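Local atomic coordinates of aminoacyl-tRNA synthetase-interacting multifunctional protein p43 (Plasmodium vivax, PDB entry 6IPA), a protein that probably binds tRNA through its C-terminal EMAP II-like domain and interacts with aminoacyl-tRNA synthetases. Residues Q170-V175 / H181-K186; A185-L188 / E193-C196. All coordinates share one frame; numbering follows the deposited sequence.

Interaction 1. Residues Q170-V175 / H181-K186; sequences QPHLLV and HYKDAK
Leu174 and His181 form the hydrogen-bonded pair of the antiparallel beta hairpin made by strands 173-176 and 179-182, and each uses both its backbone N-H and its carbonyl on the other. His181 N reaches Leu174 O at 2.7 Å, nearly in line with the carbonyl bond, while Leu174 N donates to His181 O at 3.1 Å, in the plane of that carbonyl. His181 O also receives a CA-H...O contact from Leu173. At the open end of the hairpin Lys183 N donates to His172 O at 3.0 Å, tilted 28° from the carbonyl plane. Beyond this bond the chain doubles back in a type II' turn from Tyr182 to Ala185, closed by two backbone bonds, Tyr182 N to Ala185 O and Ala185 N to Tyr182 O.

Leu173 and Tyr182 face each other as the non-hydrogen-bonded pair. Leu173 sends CD2 to the edge of the tyrosine ring, in its plane and 3.9 Å from Tyr182 CD1. Just beyond the paired strands, His172 and Lys183 run side by side in the same direction. Both carry CG anti to the carbonyl carbon (chi1 -55° and -65°), and the lysine chain, extended as far as CE, lays that carbon over one face of the imidazole, 4.0 Å from the centroid of the His172 ring. Lys183 NZ turns away from that face to a salt bridge with Asp41, whose other carboxylate oxygen takes a hydrogen bond from Tyr182 OH. The imidazole thus meets the aliphatic part of the lysine, leaving the ammonium to the carboxylate, which probably favours the charged form of Lys183.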
ATOM      1  N   GLN A 170      -3.674   7.778  -9.008  1.00 43.78           N
ATOM      2  CA  GLN A 170      -2.281   7.845  -8.588  1.00 43.71           C
ATOM      3  C   GLN A 170      -1.653   9.223  -8.700  1.00 42.33           C
ATOM      4  O   GLN A 170      -1.095   9.707  -7.720  1.00 43.17           O
ATOM      5  CB  GLN A 170      -1.449   6.796  -9.344  1.00 45.32           C
ATOM      6  CG  GLN A 170       0.013   6.766  -8.964  1.00 45.52           C
ATOM      7  CD  GLN A 170       0.704   5.481  -9.363  1.00 45.63           C
ATOM      8  OE1 GLN A 170       0.478   4.939 -10.450  1.00 45.63           O
ATOM      9  NE2 GLN A 170       1.563   4.983  -8.476  1.00 44.24           N
ATOM     10  N   PRO A 171      -1.814   9.913  -9.841  1.00 42.21           N
ATOM     11  CA  PRO A 171      -1.159  11.246  -9.966  1.00 41.52           C
ATOM     12  C   PRO A 171      -1.560  12.266  -8.921  1.00 40.89           C
ATOM     13  O   PRO A 171      -0.885  13.251  -8.746  1.00 42.16           O
ATOM     14  CB  PRO A 171      -1.592  11.730 -11.351  1.00 42.11           C
ATOM     15  CG  PRO A 171      -2.048  10.493 -12.067  1.00 43.08           C
ATOM     16  CD  PRO A 171      -2.672   9.630 -11.003  1.00 42.24           C
ATOM     17  N   HIS A 172      -2.668  12.039  -8.234  1.00 41.22           N
ATOM     18  CA  HIS A 172      -3.116  12.924  -7.200  1.00 40.50           C
ATOM     19  C   HIS A 172      -2.769  12.398  -5.829  1.00 39.80           C
ATOM     20  O   HIS A 172      -3.105  13.035  -4.845  1.00 37.99           O
ATOM     21  CB  HIS A 172      -4.640  13.052  -7.304  1.00 43.76           C
ATOM     22  CG  HIS A 172      -5.122  13.493  -8.650  1.00 44.56           C
ATOM     23  ND1 HIS A 172      -4.837  14.739  -9.172  1.00 45.65           N
ATOM     24  CD2 HIS A 172      -5.877  12.858  -9.577  1.00 46.82           C
ATOM     25  CE1 HIS A 172      -5.384  14.847 -10.369  1.00 47.74           C
ATOM     26  NE2 HIS A 172      -6.012  13.717 -10.645  1.00 48.56           N
ATOM     27  N   LEU A 173      -2.109  11.232  -5.757  1.00 40.46           N
ATOM     28  CA  LEU A 173      -1.600  10.678  -4.470  1.00 40.52           C
ATOM     29  C   LEU A 173      -0.156  11.133  -4.080  1.00 40.05           C
ATOM     30  O   LEU A 173       0.852  10.624  -4.628  1.00 36.57           O
ATOM     31  CB  LEU A 173      -1.658   9.136  -4.507  1.00 41.03           C
ATOM     32  CG  LEU A 173      -3.026   8.463  -4.663  1.00 39.88           C
ATOM     33  CD1 LEU A 173      -2.851   6.969  -4.637  1.00 39.71           C
ATOM     34  CD2 LEU A 173      -3.993   8.844  -3.588  1.00 39.95           C
ATOM     35  N   LEU A 174      -0.070  12.027  -3.084  1.00 39.93           N
ATOM     36  CA  LEU A 174       1.183  12.691  -2.716  1.00 41.44           C
ATOM     37  C   LEU A 174       1.427  12.662  -1.217  1.00 43.17           C
ATOM     38  O   LEU A 174       0.479  12.585  -0.410  1.00 44.10           O
ATOM     39  CB  LEU A 174       1.177  14.177  -3.158  1.00 41.85           C
ATOM     40  CG  LEU A 174       0.977  14.468  -4.662  1.00 42.35           C
ATOM     41  CD1 LEU A 174       0.920  15.969  -4.885  1.00 42.51           C
ATOM     42  CD2 LEU A 174       2.073  13.841  -5.539  1.00 41.82           C
ATOM     43  N   VAL A 175       2.699  12.734  -0.826  1.00 42.19           N
ATOM     44  CA  VAL A 175       2.990  13.089   0.561  1.00 43.83           C
ATOM     45  C   VAL A 175       3.315  14.564   0.558  1.00 45.71           C
ATOM     46  O   VAL A 175       4.155  14.996  -0.232  1.00 45.31           O
ATOM     47  CB  VAL A 175       4.122  12.234   1.211  1.00 43.02           C
ATOM     48  CG1 VAL A 175       3.813  10.756   1.072  1.00 41.44           C
ATOM     49  CG2 VAL A 175       5.454  12.510   0.577  1.00 44.31           C
ATOM     50  N   HIS A 181      -1.689  12.249   1.220  1.00 44.00           N
ATOM     51  CA  HIS A 181      -2.933  12.902   0.710  1.00 44.62           C
ATOM     52  C   HIS A 181      -3.524  12.285  -0.555  1.00 44.68           C
ATOM     53  O   HIS A 181      -2.792  11.991  -1.508  1.00 40.92           O
ATOM     54  CB  HIS A 181      -2.667  14.363   0.320  1.00 44.77           C
ATOM     55  CG  HIS A 181      -2.312  15.242   1.470  1.00 45.97           C
ATOM     56  ND1 HIS A 181      -1.221  15.005   2.295  1.00 45.81           N
ATOM     57  CD2 HIS A 181      -2.902  16.370   1.934  1.00 46.23           C
ATOM     58  CE1 HIS A 181      -1.162  15.954   3.217  1.00 46.24           C
ATOM     59  NE2 HIS A 181      -2.164  16.802   3.013  1.00 46.44           N
ATOM     60  N   TYR A 182      -4.861  12.157  -0.586  1.00 44.87           N
ATOM     61  CA  TYR A 182      -5.574  12.137  -1.875  1.00 47.16           C
ATOM     62  C   TYR A 182      -5.908  13.604  -2.172  1.00 46.25           C
ATOM     63  O   TYR A 182      -6.638  14.233  -1.435  1.00 48.17           O
ATOM     64  CB  TYR A 182      -6.828  11.232  -1.840  1.00 49.06           C
ATOM     65  CG  TYR A 182      -7.679  11.352  -3.092  1.00 49.76           C
ATOM     66  CD1 TYR A 182      -7.304  10.733  -4.256  1.00 49.18           C
ATOM     67  CD2 TYR A 182      -8.843  12.116  -3.102  1.00 50.18           C
ATOM     68  CE1 TYR A 182      -8.043  10.870  -5.403  1.00 50.44           C
ATOM     69  CE2 TYR A 182      -9.592  12.262  -4.246  1.00 49.46           C
ATOM     70  CZ  TYR A 182      -9.189  11.637  -5.404  1.00 50.54           C
ATOM     71  OH  TYR A 182      -9.928  11.750  -6.584  1.00 45.94           O
ATOM     72  N   LYS A 183      -5.340  14.156  -3.194  1.00 47.43           N
ATOM     73  CA  LYS A 183      -5.593  15.539  -3.491  1.00 49.39           C
ATOM     74  C   LYS A 183      -5.242  16.403  -2.314  1.00 52.54           C
ATOM     75  O   LYS A 183      -4.110  16.485  -1.965  1.00 58.64           O
ATOM     76  CB  LYS A 183      -6.981  15.759  -4.021  1.00 48.25           C
ATOM     77  CG  LYS A 183      -7.175  15.076  -5.335  1.00 46.31           C
ATOM     78  CD  LYS A 183      -8.527  15.279  -5.924  1.00 44.64           C
ATOM     79  CE  LYS A 183      -8.526  14.729  -7.300  1.00 44.97           C
ATOM     80  NZ  LYS A 183      -9.733  13.935  -7.515  1.00 46.33           N
ATOM     81  N   ASP A 184      -6.180  17.150  -1.781  1.00 53.17           N
ATOM     82  CA  ASP A 184      -5.928  17.949  -0.608  1.00 54.21           C
ATOM     83  C   ASP A 184      -6.422  17.329   0.674  1.00 50.75           C
ATOM     84  O   ASP A 184      -6.385  17.945   1.682  1.00 51.51           O
ATOM     85  CB  ASP A 184      -6.621  19.261  -0.764  1.00 54.83           C
ATOM     86  CG  ASP A 184      -5.898  20.178  -1.641  1.00 58.87           C
ATOM     87  OD1 ASP A 184      -4.722  20.037  -1.807  1.00 55.76           O
ATOM     88  OD2 ASP A 184      -6.485  21.090  -2.169  1.00 63.22           O
ATOM     89  N   ALA A 185      -6.887  16.107   0.608  1.00 48.06           N
ATOM     90  CA  ALA A 185      -7.504  15.424   1.719  1.00 48.64           C
ATOM     91  C   ALA A 185      -6.587  14.342   2.253  1.00 48.26           C
ATOM     92  O   ALA A 185      -6.276  13.407   1.548  1.00 48.96           O
ATOM     93  CB  ALA A 185      -8.823  14.792   1.261  1.00 49.94           C
ATOM     94  N   LYS A 186      -6.222  14.451   3.522  1.00 49.33           N
ATOM     95  CA  LYS A 186      -5.287  13.538   4.189  1.00 47.50           C
ATOM     96  C   LYS A 186      -5.813  12.149   4.411  1.00 46.05           C
ATOM     97  O   LYS A 186      -6.987  11.978   4.606  1.00 52.08           O
ATOM     98  CB  LYS A 186      -4.930  14.107   5.552  1.00 48.09           C
ATOM     99  CG  LYS A 186      -4.206  15.437   5.447  1.00 49.47           C
ATOM    100  CD  LYS A 186      -4.025  16.051   6.807  1.00 51.47           C
ATOM    101  CE  LYS A 186      -3.114  17.262   6.732  1.00 53.08           C
ATOM    102  NZ  LYS A 186      -2.251  17.299   7.953  1.00 53.44           N
TER

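Interaction 2. Residues A185-L188 / E193-C196; sequences AKWL and EITC
Lys186 NZ and Glu193 OE1 form a salt bridge of 2.9 Å between strand 185-189 and the chain that returns antiparallel to it through strand 192-193, a beta hairpin in the C-terminal part of the EMAP II-like domain. The side chains cross at a slant, and the ammonium meets the carboxylate oxygen nearly end-on to its C-O bond. Glu193 holds CG between its backbone N and carbonyl carbon (chi1 80°) and is extended from there on, carrying the carboxylate to the lysine.

Next to this ion pair Ile194 N donates to Trp187 O at 3.1 Å, from above the carbonyl plane, 36° out of it. The same oxygen takes a CA-H...O contact from Glu193 CA at 3.3 Å, so two neighbouring residues converge on one acceptor.

Trp187 and Ile194 are both buried and both point their CB toward the other segment, with Leu99 of strand 97-101 and Leu130 touching both. The contact joins strand 185-189 to the loop after strand 192-193, and through Leu99 its apolar side packs against the four-stranded sheet. Ile194 CG1 lies at the edge of the indole, near its plane, 3.7 Å from Trp187 CB.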
ATOM      1  N   ALA A 185      -6.887  16.107   0.608  1.00 48.06           N
ATOM      2  CA  ALA A 185      -7.504  15.424   1.719  1.00 48.64           C
ATOM      3  C   ALA A 185      -6.587  14.342   2.253  1.00 48.26           C
ATOM      4  O   ALA A 185      -6.276  13.407   1.548  1.00 48.96           O
ATOM      5  CB  ALA A 185      -8.823  14.792   1.261  1.00 49.94           C
ATOM      6  N   LYS A 186      -6.222  14.451   3.522  1.00 49.33           N
ATOM      7  CA  LYS A 186      -5.287  13.538   4.189  1.00 47.50           C
ATOM      8  C   LYS A 186      -5.813  12.149   4.411  1.00 46.05           C
ATOM      9  O   LYS A 186      -6.987  11.978   4.606  1.00 52.08           O
ATOM     10  CB  LYS A 186      -4.930  14.107   5.552  1.00 48.09           C
ATOM     11  CG  LYS A 186      -4.206  15.437   5.447  1.00 49.47           C
ATOM     12  CD  LYS A 186      -4.025  16.051   6.807  1.00 51.47           C
ATOM     13  CE  LYS A 186      -3.114  17.262   6.732  1.00 53.08           C
ATOM     14  NZ  LYS A 186      -2.251  17.299   7.953  1.00 53.44           N
ATOM     15  N   TRP A 187      -4.919  11.168   4.410  1.00 44.41           N
ATOM     16  CA  TRP A 187      -5.261   9.794   4.675  1.00 42.03           C
ATOM     17  C   TRP A 187      -5.326   9.620   6.152  1.00 42.84           C
ATOM     18  O   TRP A 187      -4.394  10.053   6.855  1.00 40.85           O
ATOM     19  CB  TRP A 187      -4.168   8.865   4.174  1.00 40.87           C
ATOM     20  CG  TRP A 187      -4.047   8.738   2.692  1.00 40.04           C
ATOM     21  CD1 TRP A 187      -4.430   9.640   1.745  1.00 39.69           C
ATOM     22  CD2 TRP A 187      -3.449   7.654   1.992  1.00 39.76           C
ATOM     23  NE1 TRP A 187      -4.109   9.171   0.490  1.00 39.50           N
ATOM     24  CE2 TRP A 187      -3.509   7.954   0.619  1.00 39.29           C
ATOM     25  CE3 TRP A 187      -2.850   6.465   2.395  1.00 39.31           C
ATOM     26  CZ2 TRP A 187      -2.998   7.116  -0.341  1.00 39.15           C
ATOM     27  CZ3 TRP A 187      -2.377   5.626   1.439  1.00 40.04           C
ATOM     28  CH2 TRP A 187      -2.451   5.957   0.074  1.00 40.16           C
ATOM     29  N   LEU A 188      -6.377   8.923   6.623  1.00 42.06           N
ATOM     30  CA  LEU A 188      -6.631   8.773   8.062  1.00 42.18           C
ATOM     31  C   LEU A 188      -6.717   7.311   8.541  1.00 41.79           C
ATOM     32  O   LEU A 188      -7.231   6.463   7.865  1.00 37.91           O
ATOM     33  CB  LEU A 188      -7.929   9.491   8.408  1.00 43.90           C
ATOM     34  CG  LEU A 188      -7.900  10.927   8.893  1.00 45.37           C
ATOM     35  CD1 LEU A 188      -7.056  11.855   8.026  1.00 46.27           C
ATOM     36  CD2 LEU A 188      -9.327  11.423   9.030  1.00 45.85           C
ATOM     37  N   GLU A 193      -3.335  10.520  11.102  1.00 42.96           N
ATOM     38  CA  GLU A 193      -2.883  10.646   9.741  1.00 43.95           C
ATOM     39  C   GLU A 193      -1.691   9.726   9.375  1.00 44.43           C
ATOM     40  O   GLU A 193      -0.840   9.390  10.197  1.00 41.84           O
ATOM     41  CB  GLU A 193      -2.541  12.107   9.429  1.00 47.00           C
ATOM     42  CG  GLU A 193      -1.157  12.530   9.942  1.00 49.64           C
ATOM     43  CD  GLU A 193      -0.945  14.030  10.055  1.00 50.75           C
ATOM     44  OE1 GLU A 193      -1.424  14.795   9.225  1.00 52.94           O
ATOM     45  OE2 GLU A 193      -0.253  14.461  10.984  1.00 58.87           O
ATOM     46  N   ILE A 194      -1.665   9.325   8.101  1.00 45.44           N
ATOM     47  CA  ILE A 194      -0.660   8.420   7.590  1.00 44.31           C
ATOM     48  C   ILE A 194       0.568   9.270   7.300  1.00 46.32           C
ATOM     49  O   ILE A 194       0.474  10.309   6.610  1.00 47.28           O
ATOM     50  CB  ILE A 194      -1.158   7.705   6.309  1.00 43.36           C
ATOM     51  CG1 ILE A 194      -2.375   6.812   6.608  1.00 41.30           C
ATOM     52  CG2 ILE A 194      -0.048   6.869   5.683  1.00 44.25           C
ATOM     53  CD1 ILE A 194      -2.156   5.720   7.638  1.00 41.54           C
ATOM     54  N   THR A 195       1.704   8.838   7.855  1.00 47.02           N
ATOM     55  CA  THR A 195       2.985   9.558   7.733  1.00 47.35           C
ATOM     56  C   THR A 195       3.984   8.884   6.757  1.00 46.06           C
ATOM     57  O   THR A 195       3.903   7.699   6.427  1.00 43.20           O
ATOM     58  CB  THR A 195       3.633   9.791   9.135  1.00 48.14           C
ATOM     59  OG1 THR A 195       3.915   8.523   9.797  1.00 48.89           O
ATOM     60  CG2 THR A 195       2.677  10.612  10.002  1.00 47.83           C
ATOM     61  N   CYS A 196       4.912   9.685   6.274  1.00 46.72           N
ATOM     62  CA  CYS A 196       5.977   9.196   5.425  1.00 47.19           C
ATOM     63  C   CYS A 196       7.208   9.950   5.818  1.00 50.21           C
ATOM     64  O   CYS A 196       7.119  11.182   5.990  1.00 51.60           O
ATOM     65  CB  CYS A 196       5.687   9.497   3.979  1.00 46.37           C
ATOM     66  SG  CYS A 196       6.850   8.703   2.872  1.00 47.11           S
TER

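Overall arrangement
From the N-terminal side, the chain leaves the 3-10 turn at 170-172, runs along strand 173-176 and returns along 179-182, where interaction 1 closes a short loop of five residues. The turn after Tyr182 then leads into strand 185-189. Residues 185-186 belong to both contacts, and interaction 2 closes the next loop, of four residues, so the two follow one another rather than nest. Strands 179-182 and 185-189 are neighbours in one antiparallel sheet. The centres lie about 9 Å apart, and the contacts meet where Leu173 CD2 packs on Trp187 CZ2 at 3.8 Å and where Val175 touches Cys196, tying the hairpin to the loop leading toward strand 201-203.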